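Local coordinates for protein sialidase B (Streptococcus pneumoniae serotype 4, PDB 4XJW) that hydrolyses alpha-2,3-, alpha-2,6- and alpha-2,8-glycosidic linkages of terminal sialic acid residues in oligosaccharides, glycoproteins and glycolipids, at residues P3-G7 with G8-L12; S21-L24 with D25-G29; D199-A203 with N204-I208; Y269-D273 with N274-N278; Q562-G566 with K567-I571. The protein carries 1 engineered substitution. All blocks are in the same frame, centred on the assembly; numbering follows the deposited sequence.

Overall arrangement
The five contacts follow one another along the chain, each between immediately adjoining segments. Contacts 1 and 2 fall in the N-terminal domain, in strand 5-13 and at the end of helix 20-23 with the turn after it; their centres are about 14 Å apart, and I4 and F5 pack on L22, L23 and K26. Contacts 3 and 4 lie about 18 Å apart, centre to centre, near the catalytic centre: strand 205-213 carries R207, which probably binds substrate, and the 269-278 loop is joined to this strand through Y205 OH and W270 N. Contact 5, a hairpin opening strand 569-575, lies across the chain's centre from contact 4, about 46 Å between centres, at the far side of the propeller.

Contact 1 (P3-G7 with G8-L12); sequences PIFQG and GSYQL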
# COMPACT_ATOMS: atom_id res chain seq x y z
N PRO A 3 -10.55 35.25 7.20
CA PRO A 3 -11.80 34.50 7.38
C PRO A 3 -12.95 35.42 7.81
O PRO A 3 -12.74 36.35 8.57
CB PRO A 3 -11.46 33.52 8.50
CG PRO A 3 -10.30 34.12 9.22
CD PRO A 3 -9.52 34.86 8.17
N ILE A 4 -14.15 35.15 7.30
CA ILE A 4 -15.33 35.92 7.67
C ILE A 4 -15.84 35.47 9.03
O ILE A 4 -16.66 36.14 9.66
CB ILE A 4 -16.47 35.74 6.65
CG1 ILE A 4 -16.95 34.28 6.64
CG2 ILE A 4 -16.02 36.17 5.27
CD1 ILE A 4 -18.25 34.05 5.90
N PHE A 5 -15.35 34.31 9.46
CA PHE A 5 -15.69 33.75 10.76
C PHE A 5 -14.53 32.90 11.23
O PHE A 5 -13.86 32.23 10.42
CB PHE A 5 -16.96 32.91 10.69
CG PHE A 5 -17.15 32.04 11.89
CD1 PHE A 5 -17.52 32.59 13.12
CD2 PHE A 5 -16.94 30.67 11.82
CE1 PHE A 5 -17.68 31.79 14.23
CE2 PHE A 5 -17.10 29.86 12.93
CZ PHE A 5 -17.48 30.43 14.14
N GLN A 6 -14.28 32.92 12.53
CA GLN A 6 -13.22 32.13 13.12
C GLN A 6 -13.47 31.93 14.60
O GLN A 6 -13.53 32.90 15.36
CB GLN A 6 -11.87 32.81 12.89
CG GLN A 6 -10.70 32.01 13.40
CD GLN A 6 -9.38 32.60 12.95
OE1 GLN A 6 -9.04 33.73 13.30
NE2 GLN A 6 -8.63 31.83 12.16
N GLY A 7 -13.63 30.68 15.02
CA GLY A 7 -13.91 30.36 16.41
C GLY A 7 -13.29 29.04 16.78
O GLY A 7 -12.90 28.27 15.91
N GLY A 8 -13.21 28.75 18.08
CA GLY A 8 -12.58 27.52 18.49
C GLY A 8 -12.90 27.02 19.89
O GLY A 8 -13.72 27.59 20.59
N SER A 9 -12.23 25.93 20.27
CA SER A 9 -12.46 25.25 21.53
C SER A 9 -13.94 24.91 21.69
O SER A 9 -14.56 25.25 22.70
CB SER A 9 -11.97 26.10 22.71
OG SER A 9 -10.75 26.75 22.40
N TYR A 10 -14.50 24.27 20.67
CA TYR A 10 -15.88 23.79 20.73
C TYR A 10 -15.91 22.32 21.13
O TYR A 10 -15.34 21.47 20.44
CB TYR A 10 -16.58 23.94 19.38
CG TYR A 10 -16.77 25.36 18.90
CD1 TYR A 10 -17.80 26.15 19.40
CD2 TYR A 10 -15.94 25.90 17.93
CE1 TYR A 10 -17.98 27.44 18.96
CE2 TYR A 10 -16.12 27.19 17.48
CZ TYR A 10 -17.14 27.96 18.00
OH TYR A 10 -17.31 29.25 17.55
N GLN A 11 -16.57 22.02 22.24
CA GLN A 11 -16.77 20.65 22.65
C GLN A 11 -18.06 20.15 22.02
O GLN A 11 -19.12 20.72 22.24
CB GLN A 11 -16.84 20.55 24.17
CG GLN A 11 -15.58 21.05 24.85
CD GLN A 11 -14.35 20.29 24.38
OE1 GLN A 11 -14.32 19.06 24.44
NE2 GLN A 11 -13.35 21.02 23.90
N LEU A 12 -17.95 19.09 21.23
CA LEU A 12 -19.11 18.45 20.63
C LEU A 12 -19.48 17.24 21.48
O LEU A 12 -18.87 16.18 21.38
CB LEU A 12 -18.82 18.05 19.18
CG LEU A 12 -18.23 19.14 18.28
CD1 LEU A 12 -17.99 18.61 16.89
CD2 LEU A 12 -19.12 20.36 18.22
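Y10 reaches back along its own strand to G7 and F5, three and five residues earlier. From CB, its CG stands anti to the carbonyl carbon (chi1 -65°), which carries the ring back alongside the preceding residues. G8 O sits over one face of the ring, 3.8 Å above the plane and shifted toward the rim. CE2 meets the backbone of G7, 3.5 Å from G7 C and 3.7 Å from G7 O, an oblique approach. Beyond it, CZ is 4.2 Å from G7 C, a looser touch, and the terminal OH is 3.8 Å from G7 CA. The same OH ends at the rim of the F5 ring, near its plane, 3.6 Å from F5 CZ. Phenol and phenyl therefore come from opposite directions beside the G7 backbone, and since glycine carries no side chain, the Tyr ring can lie close against it. F5 has CG anti to its own N (chi1 165°) and offers one face to G7 N, which lies 3.9 Å above the ring plane. The strand bends at a G1 beta bulge, where S9 and Y10 both face I167, and the short axes of 5-7 and 8-12 make an angle of 65°. Strand 166-173 pairs antiparallel with both halves of this bent strand in the lectin-like N-terminal domain; F5 also packs on I170 and on L22 and L23 of helix 20-23, while Y10 rests on I17 of strand 17-18.

Contact 2 (S21-L24 with D25-G29); sequences SLLL and DKLSG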
# COMPACT_ATOMS: atom_id res chain seq x y z
N SER A 21 -25.67 33.44 14.12
CA SER A 21 -25.52 34.88 14.21
C SER A 21 -24.11 35.34 13.81
O SER A 21 -23.92 36.47 13.35
CB SER A 21 -25.84 35.38 15.62
OG SER A 21 -24.97 34.81 16.57
N LEU A 22 -23.14 34.45 13.98
CA LEU A 22 -21.74 34.77 13.74
C LEU A 22 -21.33 34.55 12.29
O LEU A 22 -20.22 34.91 11.89
CB LEU A 22 -20.85 33.94 14.66
CG LEU A 22 -21.03 34.23 16.15
CD1 LEU A 22 -20.31 33.18 16.99
CD2 LEU A 22 -20.53 35.63 16.46
N LEU A 23 -22.22 33.97 11.49
CA LEU A 23 -21.81 33.44 10.20
C LEU A 23 -22.75 33.77 9.03
O LEU A 23 -22.29 34.16 7.96
CB LEU A 23 -21.61 31.91 10.32
CG LEU A 23 -21.02 31.12 9.16
CD1 LEU A 23 -19.84 31.86 8.56
CD2 LEU A 23 -20.60 29.74 9.63
N LEU A 24 -24.06 33.65 9.23
CA LEU A 24 -24.99 33.70 8.10
C LEU A 24 -25.04 35.02 7.31
O LEU A 24 -25.18 35.01 6.08
CB LEU A 24 -26.40 33.27 8.53
CG LEU A 24 -26.46 31.81 8.95
CD1 LEU A 24 -27.85 31.45 9.42
CD2 LEU A 24 -26.03 30.92 7.80
N ASP A 25 -24.93 36.15 8.00
CA ASP A 25 -24.92 37.43 7.30
C ASP A 25 -23.61 37.66 6.55
O ASP A 25 -23.55 38.47 5.61
CB ASP A 25 -25.21 38.58 8.27
CG ASP A 25 -24.76 38.29 9.69
OD1 ASP A 25 -23.70 37.64 9.87
OD2 ASP A 25 -25.46 38.72 10.63
N LYS A 26 -22.56 36.94 6.94
CA LYS A 26 -21.24 37.11 6.35
C LYS A 26 -21.07 36.28 5.08
O LYS A 26 -20.21 36.57 4.26
CB LYS A 26 -20.16 36.70 7.35
CG LYS A 26 -20.54 36.88 8.81
CD LYS A 26 -20.56 38.35 9.20
CE LYS A 26 -20.18 38.54 10.67
NZ LYS A 26 -21.25 38.09 11.61
N LEU A 27 -21.87 35.22 4.95
CA LEU A 27 -21.76 34.35 3.78
C LEU A 27 -22.12 35.13 2.52
O LEU A 27 -23.21 35.69 2.42
CB LEU A 27 -22.63 33.10 3.92
CG LEU A 27 -21.98 32.01 4.78
CD1 LEU A 27 -22.95 30.89 5.09
CD2 LEU A 27 -20.72 31.47 4.10
N SER A 28 -21.19 35.16 1.57
CA SER A 28 -21.31 36.03 0.41
C SER A 28 -20.63 35.43 -0.81
O SER A 28 -19.51 34.92 -0.72
CB SER A 28 -20.67 37.39 0.73
OG SER A 28 -21.25 37.95 1.89
N GLY A 29 -21.30 35.51 -1.96
CA GLY A 29 -20.72 35.00 -3.18
C GLY A 29 -20.89 33.49 -3.23
O GLY A 29 -21.42 32.89 -2.28
O HOH W 1 -25.25 36.78 3.55
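The D25 carboxylate has L24 C to one side of its plane, 4.1 Å from D25 CG, and K26 NZ displaced to the other; S21 O lies nearer the plane, 3.7 Å from D25 OD1, a plain contact. The ammonium forms a salt bridge to D25 OD1, syn and 33° out of the plane. The backbone beneath is a type I turn, L23 to K26, that carries on the weakly bonded helix 20-23. Here L23 O accepts from K26 N at 3.0 Å, the donor lying 51° above the carbonyl plane, and from L27 N in a second, weak bond. K26 is bent at three successive torsions, so that its chain curls back over the helix's last carbonyls; NZ thereby adds a weak bond to L22 O. On the flank facing the domain the leucines meet by their branches: L23 CD1 is 4.3 Å from L27 CG, and L24 CD2 is 4.1 Å from L27 CD1, the latter two chains crossing at a slant. L23 and L27 both continue onto L172 of strand 166-173, while L24 and L27 reach L52 of strand 46-53, so the turn covers parts of both sheets of the lectin-like domain. A water lies within hydrogen-bonding distance of L24 O and L27 O, and at the exit S28 OG donates to K26 O at 2.9 Å.

Contact 3 (D199-A203 with N204-I208); sequences DSTQA and NYFRI
D199 OD1, beside the F206 ring, is gripped twice by T201: OG1 donates to it at 2.7 Å on the syn lone pair, and T201 N at 3.0 Å from above the carboxylate plane. The second bond closes an Asx turn. T201 OG1 then accepts from A203 N in an ST turn, with a nearly straight N-H...O angle of 164°, so this hydroxyl both donates and accepts a hydrogen bond, which probably limits its rotation. Its position comes from chi1 69°, which holds OG1 in the crowded position between the backbone N and the carbonyl carbon. The Asx turn lies within the type I beta turn D199-Q202, and the ST turn carries the chain on from it to A203. F206 packs against these turns. T201 OG1 meets the ring edge near its plane, 3.4 Å from F206 CZ, while A203 O comes in obliquely at 3.6 Å from the same CZ. The D199 carboxylate stands 71° from the ring plane; its OD2, 3.9 Å from F206 CZ, is bonded to Q196 N. This turn leads into the first strand, 205-213, of a four-stranded antiparallel sheet, a blade of the beta-propeller typical of family 33 sialidases. N204 CG lies above one face of the Y205 ring, toward its rim, and Y205 OH bonds W270 N. R207, two residues after Y205, binds substrate by similarity; its NE forms a salt bridge with E631, and its guanidinium makes a cation-pi contact with Y615, the probable nucleophile.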
# COMPACT_ATOMS: atom_id res chain seq x y z
N ASP A 199 4.39 12.01 -7.21
CA ASP A 199 5.84 11.91 -7.12
C ASP A 199 6.49 11.33 -8.38
O ASP A 199 5.82 11.12 -9.40
CB ASP A 199 6.29 11.18 -5.83
CG ASP A 199 6.00 9.68 -5.84
OD1 ASP A 199 5.66 9.11 -6.90
OD2 ASP A 199 6.17 9.05 -4.76
N SER A 200 7.79 11.08 -8.31
CA SER A 200 8.56 10.59 -9.45
C SER A 200 8.07 9.27 -10.06
O SER A 200 8.39 8.97 -11.21
CB SER A 200 10.02 10.42 -9.04
OG SER A 200 10.11 9.54 -7.94
N THR A 201 7.33 8.48 -9.29
CA THR A 201 6.84 7.20 -9.81
C THR A 201 5.69 7.38 -10.79
O THR A 201 5.49 6.54 -11.68
CB THR A 201 6.36 6.22 -8.70
OG1 THR A 201 5.16 6.70 -8.09
CG2 THR A 201 7.45 6.01 -7.65
N GLN A 202 4.96 8.48 -10.62
CA GLN A 202 3.72 8.76 -11.36
C GLN A 202 2.65 7.68 -11.19
O GLN A 202 1.68 7.63 -11.95
CB GLN A 202 4.01 9.05 -12.83
CG GLN A 202 4.76 10.37 -13.02
CD GLN A 202 3.92 11.59 -12.65
OE1 GLN A 202 4.13 12.22 -11.61
NE2 GLN A 202 2.98 11.94 -13.52
N ALA A 203 2.80 6.85 -10.17
CA ALA A 203 1.69 5.99 -9.80
C ALA A 203 0.79 6.74 -8.84
O ALA A 203 1.27 7.44 -7.94
CB ALA A 203 2.18 4.71 -9.15
N ASN A 204 -0.51 6.59 -9.02
CA ASN A 204 -1.45 7.24 -8.12
C ASN A 204 -1.74 6.40 -6.89
O ASN A 204 -2.37 6.89 -5.95
CB ASN A 204 -2.75 7.57 -8.87
CG ASN A 204 -3.56 8.68 -8.21
OD1 ASN A 204 -3.01 9.57 -7.54
ND2 ASN A 204 -4.88 8.64 -8.39
N TYR A 205 -1.27 5.15 -6.87
CA TYR A 205 -1.59 4.21 -5.78
C TYR A 205 -0.35 3.47 -5.32
O TYR A 205 0.57 3.24 -6.11
CB TYR A 205 -2.69 3.23 -6.20
CG TYR A 205 -3.88 3.97 -6.78
CD1 TYR A 205 -4.84 4.54 -5.95
CD2 TYR A 205 -3.97 4.18 -8.15
CE1 TYR A 205 -5.91 5.26 -6.48
CE2 TYR A 205 -5.02 4.90 -8.69
CZ TYR A 205 -5.97 5.44 -7.85
OH TYR A 205 -6.99 6.17 -8.41
N PHE A 206 -0.33 3.09 -4.04
CA PHE A 206 0.80 2.35 -3.47
C PHE A 206 0.27 1.27 -2.56
O PHE A 206 -0.75 1.46 -1.90
CB PHE A 206 1.74 3.27 -2.70
CG PHE A 206 2.34 4.34 -3.55
CD1 PHE A 206 3.46 4.07 -4.32
CD2 PHE A 206 1.73 5.58 -3.64
CE1 PHE A 206 3.99 5.04 -5.14
CE2 PHE A 206 2.27 6.56 -4.45
CZ PHE A 206 3.39 6.29 -5.21
N ARG A 207 0.97 0.14 -2.52
CA ARG A 207 0.61 -0.97 -1.64
C ARG A 207 1.88 -1.73 -1.31
O ARG A 207 2.90 -1.60 -1.99
CB ARG A 207 -0.40 -1.94 -2.28
CG ARG A 207 -1.90 -1.53 -2.19
CD ARG A 207 -2.82 -2.75 -1.93
NE ARG A 207 -2.62 -3.39 -0.63
CZ ARG A 207 -3.12 -4.58 -0.29
NH1 ARG A 207 -3.86 -5.25 -1.16
NH2 ARG A 207 -2.89 -5.10 0.93
N ILE A 208 1.79 -2.53 -0.25
CA ILE A 208 2.83 -3.50 0.10
C ILE A 208 4.17 -2.84 0.51
O ILE A 208 5.19 -3.04 -0.14
CB ILE A 208 3.11 -4.53 -1.04
CG1 ILE A 208 1.84 -4.92 -1.81
CG2 ILE A 208 3.71 -5.79 -0.45
CD1 ILE A 208 0.73 -5.53 -0.95

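Contact 4 (Y269-D273 with N274-N278); sequences YWPRD and NKLKN
K277 N donates to D273 O at 3.0 Å, nearly along the C=O axis (163°), which closes the backbone into a single turn with no regular helix or strand on either side. The D273 carboxylate fastens the inside of that turn. Its OD2 takes L276 N at 2.9 Å, the donor 44° above the carboxylate plane, and K275 N in a weak bond; chi1 64° folds the group back over its own backbone to do so. With side-chain bonds to the N-H groups two and three residues on and a backbone bond to the fourth, the turn resembles an Asx motif, the bond to K275 being its weak member. A water donates to the same OD2, and K275 NZ, of opposite charge, stands 4.7 Å from it. D273 OD1 instead rests on L276 CB at 3.5 Å. P271 also touches L276, crossing it at about a right angle, with P271 CG 3.7 Å from L276 CB. P271 O is buried without a polar partner in the model and makes a C-H...O contact with K277 CA at 3.3 Å. K277 runs extended beyond CG past D273 O and ends with NZ bonded to N274 OD1 at 2.7 Å and also to R638 O. K277 O lies at the edge of the W270 ring, whose NE1 is bonded to S279 O. The turn lies in the loop joining strands 255-256 and 286-294 of successive propeller sheets; R272, bonded to L641 O and N639 O, touches P92, just past strand 85-91 of the N-terminal domain.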
# COMPACT_ATOMS: atom_id res chain seq x y z
N TYR A 269 -6.77 8.59 -12.19
CA TYR A 269 -7.83 8.45 -11.20
C TYR A 269 -8.63 7.20 -11.55
O TYR A 269 -9.37 7.19 -12.53
CB TYR A 269 -8.76 9.67 -11.22
CG TYR A 269 -9.98 9.44 -10.38
CD1 TYR A 269 -9.94 9.59 -8.99
CD2 TYR A 269 -11.18 9.03 -10.96
CE1 TYR A 269 -11.06 9.34 -8.22
CE2 TYR A 269 -12.31 8.79 -10.19
CZ TYR A 269 -12.24 8.95 -8.82
OH TYR A 269 -13.37 8.71 -8.06
N TRP A 270 -8.48 6.15 -10.76
CA TRP A 270 -9.20 4.91 -11.02
C TRP A 270 -10.61 5.02 -10.46
O TRP A 270 -10.79 5.45 -9.32
CB TRP A 270 -8.46 3.72 -10.41
CG TRP A 270 -8.47 2.52 -11.30
CD1 TRP A 270 -9.20 1.37 -11.14
CD2 TRP A 270 -7.78 2.39 -12.54
NE1 TRP A 270 -8.96 0.52 -12.19
CE2 TRP A 270 -8.09 1.12 -13.07
CE3 TRP A 270 -6.89 3.22 -13.25
CZ2 TRP A 270 -7.55 0.66 -14.28
CZ3 TRP A 270 -6.36 2.76 -14.43
CH2 TRP A 270 -6.70 1.50 -14.94
N PRO A 271 -11.61 4.62 -11.25
CA PRO A 271 -13.01 4.76 -10.82
C PRO A 271 -13.34 3.95 -9.56
O PRO A 271 -12.88 2.80 -9.41
CB PRO A 271 -13.81 4.28 -12.04
CG PRO A 271 -12.85 3.41 -12.81
CD PRO A 271 -11.49 4.01 -12.59
N ARG A 272 -14.14 4.55 -8.68
CA ARG A 272 -14.55 3.94 -7.42
C ARG A 272 -16.03 3.54 -7.39
O ARG A 272 -16.52 3.02 -6.39
CB ARG A 272 -14.23 4.87 -6.25
CG ARG A 272 -12.81 5.46 -6.28
CD ARG A 272 -12.36 6.02 -4.91
NE ARG A 272 -12.24 4.90 -3.98
CZ ARG A 272 -13.17 4.59 -3.08
NH1 ARG A 272 -14.22 5.38 -2.91
NH2 ARG A 272 -13.03 3.52 -2.31
N ASP A 273 -16.76 3.77 -8.48
CA ASP A 273 -18.18 3.38 -8.52
C ASP A 273 -18.36 1.87 -8.66
O ASP A 273 -17.44 1.16 -9.06
CB ASP A 273 -18.86 4.08 -9.68
CG ASP A 273 -18.30 3.65 -10.99
OD1 ASP A 273 -17.24 4.21 -11.38
OD2 ASP A 273 -18.89 2.74 -11.63
N ASN A 274 -19.57 1.38 -8.39
CA ASN A 274 -19.81 -0.06 -8.42
C ASN A 274 -19.92 -0.70 -9.80
O ASN A 274 -19.96 -1.92 -9.90
CB ASN A 274 -21.03 -0.44 -7.56
CG ASN A 274 -20.79 -0.27 -6.08
OD1 ASN A 274 -19.64 -0.24 -5.62
ND2 ASN A 274 -21.86 -0.13 -5.32
N LYS A 275 -20.00 0.10 -10.87
CA LYS A 275 -19.95 -0.50 -12.20
C LYS A 275 -18.50 -0.71 -12.66
O LYS A 275 -18.16 -1.76 -13.20
CB LYS A 275 -20.74 0.32 -13.24
CG LYS A 275 -20.66 -0.28 -14.64
CD LYS A 275 -21.44 0.53 -15.69
CE LYS A 275 -20.54 1.50 -16.46
NZ LYS A 275 -20.63 2.90 -15.95
N LEU A 276 -17.65 0.28 -12.40
CA LEU A 276 -16.31 0.32 -12.98
C LEU A 276 -15.13 -0.04 -12.06
O LEU A 276 -14.04 -0.26 -12.56
CB LEU A 276 -16.05 1.71 -13.57
CG LEU A 276 -16.89 2.11 -14.77
CD1 LEU A 276 -16.60 3.55 -15.14
CD2 LEU A 276 -16.61 1.19 -15.94
N LYS A 277 -15.33 -0.07 -10.75
CA LYS A 277 -14.18 -0.22 -9.83
C LYS A 277 -13.35 -1.50 -10.03
O LYS A 277 -12.17 -1.51 -9.68
CB LYS A 277 -14.58 -0.05 -8.36
CG LYS A 277 -15.36 -1.21 -7.77
CD LYS A 277 -15.98 -0.84 -6.42
CE LYS A 277 -16.78 -2.02 -5.85
NZ LYS A 277 -17.53 -1.68 -4.61
N ASN A 278 -13.92 -2.56 -10.60
CA ASN A 278 -13.12 -3.75 -10.91
C ASN A 278 -12.37 -3.70 -12.24
O ASN A 278 -11.69 -4.68 -12.61
CB ASN A 278 -13.97 -5.02 -10.84
CG ASN A 278 -14.32 -5.40 -9.43
OD1 ASN A 278 -13.63 -5.01 -8.48
ND2 ASN A 278 -15.39 -6.17 -9.27
O HOH W 2 -20.24 4.07 -13.78

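Contact 5 (Q562-G566 with K567-I571); sequences QLIDG and KEAVI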
# COMPACT_ATOMS: atom_id res chain seq x y z
N GLN A 562 17.47 -3.93 22.01
CA GLN A 562 17.63 -3.58 23.42
C GLN A 562 16.71 -4.44 24.27
O GLN A 562 15.66 -4.89 23.79
CB GLN A 562 17.32 -2.10 23.65
CG GLN A 562 18.10 -1.14 22.74
CD GLN A 562 19.59 -1.20 22.98
OE1 GLN A 562 20.07 -0.93 24.08
NE2 GLN A 562 20.35 -1.54 21.94
N LEU A 563 17.11 -4.68 25.51
CA LEU A 563 16.25 -5.41 26.45
C LEU A 563 15.07 -4.54 26.82
O LEU A 563 15.18 -3.32 26.89
CB LEU A 563 17.01 -5.77 27.73
CG LEU A 563 18.27 -6.62 27.62
CD1 LEU A 563 18.82 -6.95 29.01
CD2 LEU A 563 18.02 -7.89 26.82
N ILE A 564 13.93 -5.19 27.05
CA ILE A 564 12.75 -4.53 27.59
C ILE A 564 12.35 -5.35 28.82
O ILE A 564 12.24 -6.58 28.74
CB ILE A 564 11.59 -4.50 26.55
CG1 ILE A 564 11.99 -3.68 25.32
CG2 ILE A 564 10.32 -3.93 27.18
CD1 ILE A 564 10.93 -3.67 24.20
N ASP A 565 12.19 -4.68 29.95
CA ASP A 565 11.93 -5.35 31.23
C ASP A 565 13.00 -6.42 31.52
O ASP A 565 12.70 -7.47 32.08
CB ASP A 565 10.53 -5.98 31.25
CG ASP A 565 9.43 -4.95 31.21
OD1 ASP A 565 9.68 -3.79 31.58
OD2 ASP A 565 8.29 -5.32 30.82
N GLY A 566 14.23 -6.13 31.12
CA GLY A 566 15.34 -7.04 31.33
C GLY A 566 15.31 -8.30 30.50
O GLY A 566 16.04 -9.25 30.78
N LYS A 567 14.46 -8.32 29.47
CA LYS A 567 14.33 -9.50 28.62
C LYS A 567 14.49 -9.15 27.14
O LYS A 567 14.32 -7.99 26.75
CB LYS A 567 12.97 -10.18 28.86
CG LYS A 567 12.68 -10.48 30.33
CD LYS A 567 11.63 -11.56 30.50
CE LYS A 567 12.24 -12.94 30.32
NZ LYS A 567 11.21 -14.01 30.41
N GLU A 568 14.83 -10.14 26.34
CA GLU A 568 14.95 -9.92 24.90
C GLU A 568 13.55 -9.82 24.33
O GLU A 568 12.62 -10.46 24.83
CB GLU A 568 15.73 -11.04 24.24
CG GLU A 568 17.15 -11.15 24.80
CD GLU A 568 17.94 -12.28 24.20
OE1 GLU A 568 17.59 -12.74 23.09
OE2 GLU A 568 18.93 -12.72 24.83
N ALA A 569 13.40 -9.01 23.29
CA ALA A 569 12.07 -8.64 22.83
C ALA A 569 11.86 -8.79 21.33
O ALA A 569 12.76 -8.49 20.54
CB ALA A 569 11.75 -7.23 23.28
N VAL A 570 10.66 -9.23 20.97
CA VAL A 570 10.21 -9.30 19.59
C VAL A 570 9.03 -8.35 19.44
O VAL A 570 8.23 -8.21 20.37
CB VAL A 570 9.80 -10.74 19.25
CG1 VAL A 570 9.02 -10.82 17.94
CG2 VAL A 570 11.04 -11.61 19.19
N ILE A 571 8.93 -7.67 18.31
CA ILE A 571 7.78 -6.79 18.07
C ILE A 571 7.06 -7.22 16.79
O ILE A 571 7.68 -7.39 15.74
CB ILE A 571 8.18 -5.31 18.01
CG1 ILE A 571 8.96 -4.93 19.27
CG2 ILE A 571 6.94 -4.43 17.86
CD1 ILE A 571 9.57 -3.55 19.22
O HOH W 3 15.70 -7.47 22.62
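K567 closes a tight hairpin with I564: the two make an antiparallel hydrogen-bonded pair around a type I' beta turn, with D565 and G566 at its positive-phi corners. K567 N donates to I564 O at 2.9 Å, the donor 59° above the carbonyl plane, and K567 O accepts from I564 N at 2.8 Å, in the carbonyl plane and straighter, with an N-H...O angle of 162°. K567 O also meets L563 CA, a C-H...O contact at 3.2 Å. The lysine CG, anti to its own carbonyl carbon (chi1 -52°), lies back over the turn, 3.4 Å from G566 C. E568 follows, its CG 3.9 Å from L563 CD2; its carboxylate forms salt bridges with K593 and K559. A569 then presses CB on I564 CD1 at 3.8 Å, so that the alanine and the isoleucine tip share the apolar side of the hairpin, where I564 also reaches V588 and I654. V570 and I571 continue the strand. The hairpin thus leads strand 569-575 into its four-stranded propeller sheet, while D565, bonded to K601 and Y602, ties the turn to strand 597-605. Where the two arms separate, a water fills in for a direct bond, accepting from A569 N and donating to Q562 O, 2.8 Å from each.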